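D-methionine-binding lipoprotein MetQ (Escherichia coli, PDB 4YAH) binds methionine and serves as the substrate-binding lipoprotein of an ATP-driven D-methionine transport system. Local coordinates at residues G116-K120 against L191-Q195; L148-V152 against F219-K223; L211-K215 against K261-G265. The contacts are given in a common frame with arbitrary orientation. Residue numbers count along the deposited sequence, not the author numbering.

Contact 1: G116-K120 against L191-Q195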
loop_
_atom_site.group_PDB
_atom_site.type_symbol
_atom_site.label_atom_id
_atom_site.label_comp_id
_atom_site.label_asym_id
_atom_site.label_seq_id
_atom_site.Cartn_x
_atom_site.Cartn_y
_atom_site.Cartn_z
ATOM N N GLY A 116 0.363 12.905 1.860
ATOM C CA GLY A 116 -0.389 13.525 2.938
ATOM C C GLY A 116 -1.555 14.304 2.351
ATOM O O GLY A 116 -1.408 14.969 1.323
ATOM N N TYR A 117 -2.711 14.194 2.993
ATOM C CA TYR A 117 -3.958 14.786 2.515
ATOM C C TYR A 117 -4.640 15.541 3.626
ATOM O O TYR A 117 -4.410 15.263 4.796
ATOM C CB TYR A 117 -4.937 13.724 1.999
ATOM C CG TYR A 117 -4.418 12.819 0.908
ATOM C CD1 TYR A 117 -4.594 13.136 -0.429
ATOM C CD2 TYR A 117 -3.757 11.630 1.216
ATOM C CE1 TYR A 117 -4.128 12.295 -1.437
ATOM C CE2 TYR A 117 -3.287 10.782 0.224
ATOM C CZ TYR A 117 -3.472 11.116 -1.100
ATOM O OH TYR A 117 -3.019 10.290 -2.107
ATOM N N SER A 118 -5.510 16.480 3.256
ATOM C CA SER A 118 -6.292 17.198 4.242
ATOM C C SER A 118 -7.585 17.733 3.646
ATOM O O SER A 118 -7.622 18.081 2.468
ATOM C CB SER A 118 -5.494 18.363 4.809
ATOM O OG SER A 118 -6.299 19.058 5.730
ATOM N N LYS A 119 -8.637 17.784 4.458
ATOM C CA LYS A 119 -9.864 18.485 4.069
ATOM C C LYS A 119 -9.996 19.806 4.845
ATOM O O LYS A 119 -11.012 20.504 4.733
ATOM C CB LYS A 119 -11.081 17.574 4.273
ATOM C CG LYS A 119 -11.072 16.394 3.313
ATOM C CD LYS A 119 -12.250 15.433 3.505
ATOM C CE LYS A 119 -13.521 16.010 2.941
ATOM N NZ LYS A 119 -14.585 14.977 2.983
ATOM N N LYS A 120 -8.960 20.166 5.602
ATOM C CA LYS A 120 -8.961 21.404 6.404
ATOM C C LYS A 120 -7.954 22.457 5.947
ATOM O O LYS A 120 -8.201 23.655 6.135
ATOM C CB LYS A 120 -8.711 21.084 7.872
ATOM C CG LYS A 120 -9.847 20.236 8.452
ATOM C CD LYS A 120 -9.626 19.887 9.901
ATOM C CE LYS A 120 -10.755 19.052 10.447
ATOM N NZ LYS A 120 -10.891 17.786 9.684
ATOM N N LEU A 191 -10.225 11.966 7.745
ATOM C CA LEU A 191 -10.120 13.333 7.226
ATOM C C LEU A 191 -11.265 14.227 7.666
ATOM O O LEU A 191 -11.103 15.445 7.744
ATOM C CB LEU A 191 -10.088 13.331 5.705
ATOM C CG LEU A 191 -8.839 12.750 5.049
ATOM C CD1 LEU A 191 -9.066 12.591 3.574
ATOM C CD2 LEU A 191 -7.611 13.645 5.324
ATOM N N ASP A 192 -12.431 13.633 7.911
ATOM C CA ASP A 192 -13.609 14.387 8.321
ATOM C C ASP A 192 -13.683 14.590 9.832
ATOM O O ASP A 192 -14.545 15.322 10.311
ATOM C CB ASP A 192 -14.893 13.666 7.861
ATOM C CG ASP A 192 -15.012 13.552 6.340
ATOM O OD1 ASP A 192 -14.838 14.583 5.648
ATOM O OD2 ASP A 192 -15.315 12.424 5.832
ATOM N N ASP A 193 -12.820 13.922 10.593
ATOM C CA ASP A 193 -12.819 14.081 12.045
ATOM C C ASP A 193 -12.481 15.534 12.385
ATOM O O ASP A 193 -11.607 16.140 11.752
ATOM C CB ASP A 193 -11.823 13.133 12.707
ATOM C CG ASP A 193 -11.853 13.222 14.230
ATOM O OD1 ASP A 193 -12.557 12.408 14.863
ATOM O OD2 ASP A 193 -11.170 14.103 14.798
ATOM N N ALA A 194 -13.155 16.079 13.395
ATOM C CA ALA A 194 -13.066 17.506 13.671
ATOM C C ALA A 194 -11.662 17.949 14.024
ATOM O O ALA A 194 -11.317 19.110 13.811
ATOM C CB ALA A 194 -14.032 17.883 14.791
ATOM N N GLN A 195 -10.846 17.052 14.561
ATOM C CA GLN A 195 -9.496 17.430 14.987
ATOM C C GLN A 195 -8.361 16.978 14.041
ATOM O O GLN A 195 -7.213 17.369 14.238
ATOM C CB GLN A 195 -9.233 16.887 16.391
ATOM C CG GLN A 195 -10.152 17.478 17.463
ATOM C CD GLN A 195 -10.109 19.008 17.530
ATOM O OE1 GLN A 195 -9.073 19.631 17.295
ATOM N NE2 GLN A 195 -11.252 19.615 17.842
HETATM O O HOH W 1 -8.732 16.787 7.106
#
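Strand 115-117, antiparallel to strand 196-201 in the mixed sheet of one periplasmic-binding-protein lobe, runs out at Tyr117, and residues 118-120 continue as a surface loop beside 191-195, which precedes strand 196-201. The two backbones head roughly the same way, 27° apart end to end, and come nearest at Lys119 and Leu191, whose CA atoms are 6.0 Å apart. Lys119 N and Leu191 O, 4.7 Å apart, are too distant for a direct bond; a water bridges them, accepting from Lys119 N and donating to Leu191 O at 2.8 Å each. An ST turn bends the first loop: Ser118 OG accepts from Lys120 N at 2.9 Å, and it also bonds Ala197 O. Leu191 is buried, and so is Tyr117. Leu191 CD2 lies 3.6 Å from Tyr117 O and 4.3 Å from Tyr117 CB, while Leu191 CB meets Lys119 CD at 3.7 Å, so the methylene chain of a lysine shields it from solvent. Lys119 then ends in a salt bridge, NZ to Asp192 OD1 at 2.7 Å. Lys120 gives a hydrogen bond from NZ to Asp193 O at 2.7 Å, with Ile196 O a further acceptor. Asp193 OD2 accepts from Gln195 N at 3.0 Å, an Asx turn. Two exposed lysines thus pair with the loop, one through a carboxylate and one through backbone carbonyls, over the buried Leu191.

Contact 2: L148-V152 against F219-K223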
loop_
_atom_site.group_PDB
_atom_site.type_symbol
_atom_site.label_atom_id
_atom_site.label_comp_id
_atom_site.label_asym_id
_atom_site.label_seq_id
_atom_site.Cartn_x
_atom_site.Cartn_y
_atom_site.Cartn_z
ATOM N N LEU A 148 8.217 10.373 6.011
ATOM C CA LEU A 148 7.688 11.380 5.096
ATOM C C LEU A 148 7.495 12.717 5.823
ATOM O O LEU A 148 7.830 13.781 5.280
ATOM C CB LEU A 148 6.381 10.893 4.455
ATOM C CG LEU A 148 5.716 11.854 3.461
ATOM C CD1 LEU A 148 6.675 12.312 2.380
ATOM C CD2 LEU A 148 4.511 11.200 2.817
ATOM N N LEU A 149 6.980 12.660 7.050
ATOM C CA LEU A 149 6.786 13.860 7.858
ATOM C C LEU A 149 8.132 14.516 8.166
ATOM O O LEU A 149 8.218 15.744 8.288
ATOM C CB LEU A 149 6.053 13.513 9.149
ATOM C CG LEU A 149 4.605 13.060 8.930
ATOM C CD1 LEU A 149 3.962 12.622 10.240
ATOM C CD2 LEU A 149 3.751 14.120 8.264
ATOM N N GLN A 150 9.174 13.699 8.292
ATOM C CA GLN A 150 10.523 14.225 8.509
ATOM C C GLN A 150 11.041 14.872 7.222
ATOM O O GLN A 150 11.636 15.954 7.247
ATOM C CB GLN A 150 11.477 13.116 8.979
ATOM C CG GLN A 150 12.941 13.582 9.097
ATOM C CD GLN A 150 13.849 12.506 9.671
ATOM O OE1 GLN A 150 14.361 12.647 10.778
ATOM N NE2 GLN A 150 14.046 11.430 8.919
ATOM N N LYS A 151 10.817 14.198 6.097
ATOM C CA LYS A 151 11.248 14.704 4.803
ATOM C C LYS A 151 10.704 16.105 4.523
ATOM O O LYS A 151 11.414 16.947 3.963
ATOM C CB LYS A 151 10.820 13.739 3.705
ATOM C CG LYS A 151 11.085 14.186 2.280
ATOM C CD LYS A 151 10.453 13.191 1.316
ATOM C CE LYS A 151 10.250 13.767 -0.077
ATOM N NZ LYS A 151 11.537 13.931 -0.799
ATOM N N VAL A 152 9.449 16.350 4.886
ATOM C CA VAL A 152 8.846 17.658 4.623
ATOM C C VAL A 152 9.100 18.632 5.773
ATOM O O VAL A 152 8.584 19.752 5.765
ATOM C CB VAL A 152 7.326 17.517 4.335
ATOM C CG1 VAL A 152 7.127 16.577 3.163
ATOM C CG2 VAL A 152 6.555 17.014 5.556
ATOM N N PHE A 219 1.789 16.823 0.073
ATOM C CA PHE A 219 3.174 16.422 -0.119
ATOM C C PHE A 219 3.137 14.945 -0.437
ATOM O O PHE A 219 2.172 14.275 -0.087
ATOM C CB PHE A 219 4.042 16.707 1.105
ATOM C CG PHE A 219 3.470 16.204 2.399
ATOM C CD1 PHE A 219 2.786 17.056 3.255
ATOM C CD2 PHE A 219 3.610 14.874 2.762
ATOM C CE1 PHE A 219 2.263 16.588 4.448
ATOM C CE2 PHE A 219 3.092 14.408 3.950
ATOM C CZ PHE A 219 2.427 15.264 4.799
ATOM N N VAL A 220 4.177 14.480 -1.116
ATOM C CA VAL A 220 4.227 13.125 -1.647
ATOM C C VAL A 220 5.638 12.581 -1.504
ATOM O O VAL A 220 6.624 13.285 -1.707
ATOM C CB VAL A 220 3.810 13.085 -3.136
ATOM C CG1 VAL A 220 3.647 11.630 -3.606
ATOM C CG2 VAL A 220 2.544 13.867 -3.348
ATOM N N GLU A 221 5.701 11.325 -1.106
ATOM C CA GLU A 221 6.915 10.528 -1.086
ATOM C C GLU A 221 7.603 10.475 -2.453
ATOM O O GLU A 221 6.908 10.497 -3.473
ATOM C CB GLU A 221 6.512 9.137 -0.618
ATOM C CG GLU A 221 7.601 8.162 -0.265
ATOM C CD GLU A 221 6.979 6.827 0.149
ATOM O OE1 GLU A 221 6.246 6.244 -0.685
ATOM O OE2 GLU A 221 7.187 6.394 1.306
ATOM N N ASP A 222 8.942 10.394 -2.476
ATOM C CA ASP A 222 9.688 10.183 -3.734
ATOM C C ASP A 222 9.301 8.868 -4.398
ATOM O O ASP A 222 9.035 7.897 -3.713
ATOM C CB ASP A 222 11.207 10.165 -3.498
ATOM C CG ASP A 222 11.757 11.494 -3.033
ATOM O OD1 ASP A 222 12.831 11.477 -2.385
ATOM O OD2 ASP A 222 11.136 12.545 -3.317
ATOM N N LYS A 223 9.299 8.830 -5.731
ATOM C CA LYS A 223 9.051 7.584 -6.470
ATOM C C LYS A 223 10.045 6.487 -6.078
ATOM O O LYS A 223 9.687 5.307 -6.009
ATOM C CB LYS A 223 9.132 7.813 -7.981
ATOM C CG LYS A 223 8.007 8.662 -8.551
ATOM C CD LYS A 223 8.216 8.923 -10.041
ATOM C CE LYS A 223 7.363 10.086 -10.536
ATOM N NZ LYS A 223 5.902 9.841 -10.354
#
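The benzyl group of Phe219 is the bump of this contact, and the end of helix 139-151, with Val152 just beyond it, supplies the hollow. Three side chains shape that hollow. Val152 lays CG2 over one face of the ring, and its CG1 touches Phe219 CB at 3.7 Å; Leu148 sets CD2 against the ring edge, 3.7 Å from Phe219 CE2; Leu149 approaches obliquely, CD2 to Phe219 CZ at 3.9 Å. Leu148 and Val152 lie one helical turn apart, linked by the bond from Val152 N to Leu148 O at 3.1 Å, so both present their methyls to the same aromatic group. Branched aliphatic residues suit these places because their methyls can follow the outline of a flat ring. In the fold, this is a helix packed on a mixed sheet in one lobe of a periplasmic-binding-protein architecture, where the short, weakly bonded strand about 219-220 lies at the edge, beside strand 115-117. Further along, Leu148 itself becomes the bump: CD1 settles against the backbone, 4.0 Å from Val220 C and 3.8 Å from Glu221 N. Glu221 sends its carboxylate to Arg144, a methionine-pocket residue one turn earlier on the helix. At the solvent-facing border Lys151 closes a salt bridge from NZ to Asp222 OD2 at 2.9 Å.

Contact 3: L211-K215 against K261-G265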
loop_
_atom_site.group_PDB
_atom_site.type_symbol
_atom_site.label_atom_id
_atom_site.label_comp_id
_atom_site.label_asym_id
_atom_site.label_seq_id
_atom_site.Cartn_x
_atom_site.Cartn_y
_atom_site.Cartn_z
ATOM N N LEU A 211 -9.201 10.333 -4.208
ATOM C CA LEU A 211 -7.998 11.134 -4.019
ATOM C C LEU A 211 -6.790 10.441 -4.633
ATOM O O LEU A 211 -6.670 9.216 -4.568
ATOM C CB LEU A 211 -7.737 11.383 -2.539
ATOM C CG LEU A 211 -8.865 12.051 -1.762
ATOM C CD1 LEU A 211 -8.476 12.182 -0.295
ATOM C CD2 LEU A 211 -9.173 13.393 -2.353
ATOM N N THR A 212 -5.911 11.231 -5.229
ATOM C CA THR A 212 -4.616 10.744 -5.702
ATOM C C THR A 212 -3.522 11.708 -5.295
ATOM O O THR A 212 -3.776 12.890 -5.086
ATOM C CB THR A 212 -4.546 10.578 -7.230
ATOM O OG1 THR A 212 -4.671 11.859 -7.861
ATOM C CG2 THR A 212 -5.617 9.630 -7.727
ATOM N N PRO A 213 -2.280 11.208 -5.181
ATOM C CA PRO A 213 -1.217 12.112 -4.761
ATOM C C PRO A 213 -1.073 13.333 -5.660
ATOM O O PRO A 213 -0.931 14.444 -5.139
ATOM C CB PRO A 213 0.035 11.215 -4.828
ATOM C CG PRO A 213 -0.503 9.874 -4.469
ATOM C CD PRO A 213 -1.832 9.800 -5.173
ATOM N N ALA A 214 -1.113 13.158 -6.977
ATOM C CA ALA A 214 -0.793 14.287 -7.855
ATOM C C ALA A 214 -1.884 15.346 -7.807
ATOM O O ALA A 214 -1.604 16.527 -7.971
ATOM C CB ALA A 214 -0.589 13.835 -9.268
ATOM N N LYS A 215 -3.121 14.926 -7.593
ATOM C CA LYS A 215 -4.242 15.860 -7.652
ATOM C C LYS A 215 -4.518 16.481 -6.300
ATOM O O LYS A 215 -4.853 17.656 -6.215
ATOM C CB LYS A 215 -5.503 15.159 -8.158
ATOM C CG LYS A 215 -6.712 16.075 -8.276
ATOM C CD LYS A 215 -6.468 17.196 -9.278
ATOM C CE LYS A 215 -7.753 17.956 -9.596
ATOM N NZ LYS A 215 -8.392 18.517 -8.373
ATOM N N LYS A 261 -3.693 5.234 -15.414
ATOM C CA LYS A 261 -4.914 6.007 -15.576
ATOM C C LYS A 261 -5.620 6.197 -14.235
ATOM O O LYS A 261 -5.792 7.326 -13.771
ATOM C CB LYS A 261 -5.841 5.313 -16.570
ATOM C CG LYS A 261 -7.022 6.151 -17.026
ATOM C CD LYS A 261 -6.569 7.436 -17.709
ATOM C CE LYS A 261 -7.602 7.937 -18.714
ATOM N NZ LYS A 261 -8.979 7.993 -18.142
ATOM N N VAL A 262 -6.012 5.100 -13.598
ATOM C CA VAL A 262 -6.836 5.205 -12.400
ATOM C C VAL A 262 -6.076 5.845 -11.236
ATOM O O VAL A 262 -6.692 6.512 -10.411
ATOM C CB VAL A 262 -7.396 3.833 -11.967
ATOM C CG1 VAL A 262 -6.316 2.944 -11.407
ATOM C CG2 VAL A 262 -8.525 4.023 -10.939
ATOM N N PHE A 263 -4.748 5.689 -11.173
ATOM C CA PHE A 263 -3.980 6.308 -10.087
ATOM C C PHE A 263 -3.372 7.651 -10.506
ATOM O O PHE A 263 -2.535 8.203 -9.797
ATOM C CB PHE A 263 -2.877 5.356 -9.586
ATOM C CG PHE A 263 -3.414 4.166 -8.851
ATOM C CD1 PHE A 263 -4.021 4.320 -7.622
ATOM C CD2 PHE A 263 -3.321 2.882 -9.394
ATOM C CE1 PHE A 263 -4.542 3.236 -6.943
ATOM C CE2 PHE A 263 -3.835 1.790 -8.718
ATOM C CZ PHE A 263 -4.444 1.959 -7.494
ATOM N N ASN A 264 -3.784 8.159 -11.663
ATOM C CA ASN A 264 -3.343 9.479 -12.116
ATOM C C ASN A 264 -1.818 9.666 -11.967
ATOM O O ASN A 264 -1.342 10.629 -11.346
ATOM C CB ASN A 264 -4.120 10.546 -11.340
ATOM C CG ASN A 264 -3.846 11.951 -11.838
ATOM O OD1 ASN A 264 -3.690 12.176 -13.040
ATOM N ND2 ASN A 264 -3.780 12.907 -10.912
ATOM N N GLY A 265 -1.054 8.715 -12.514
ATOM C CA GLY A 265 0.402 8.790 -12.499
ATOM C C GLY A 265 1.047 8.360 -11.192
ATOM O O GLY A 265 2.267 8.390 -11.058
HETATM O O HOH W 2 -0.842 10.555 -8.255
#
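A non-glycine residue in the left-handed helical region is central to this contact: Asn264, with phi/psi of 47/52°, is the C-prime residue of the Schellman motif ending helix 253-262. Asparagine tolerates this conformation better than most residues, and its amide adds a polar arm. The arm reaches the start of helix 213-216, where Thr212 is the N-cap; a helix C-terminus from the lobe of the six-stranded sheet thus meets a helix N-terminus from the lobe of the five-stranded sheet. Asn264 ND2 gives Thr212 OG1 a weak hydrogen bond of 3.3 Å, and the same oxygen takes the weak capping bond from Lys215 N at 3.4 Å. Small Ala214 leaves room for the amide, its CB 3.7 Å from Asn264 ND2. The side chain of Phe263, about 8 Å from the bound methionine, meets the ring of Tyr112, a pocket residue, which places the junction near the binding cleft. A water accepts from Ala214 N at 2.9 Å and donates to Asn264 O at 3.1 Å.

Overall arrangement
The three contacts have centres about 16 to 19 Å apart. Contacts 1 and 2 lie within the lobe of the five-stranded mixed sheet and meet at its neighbouring strands 115-117 and 219-220, Gly116 N lying 3.0 Å from Phe219 O in a probable hydrogen bond. Contact 3 adjoins both: Tyr117 of contact 1 packs on Leu211 and Pro213, and Val220 of contact 2 touches Pro213, helix 213-216 being followed shortly by strand 219-220. Along the chain contact 1 closes before contact 3 opens, whereas contact 2 crosses both. Contact 3 joins this lobe to that of the six-stranded sheet, with the side chain of Phe263 about 8 Å from the bound methionine.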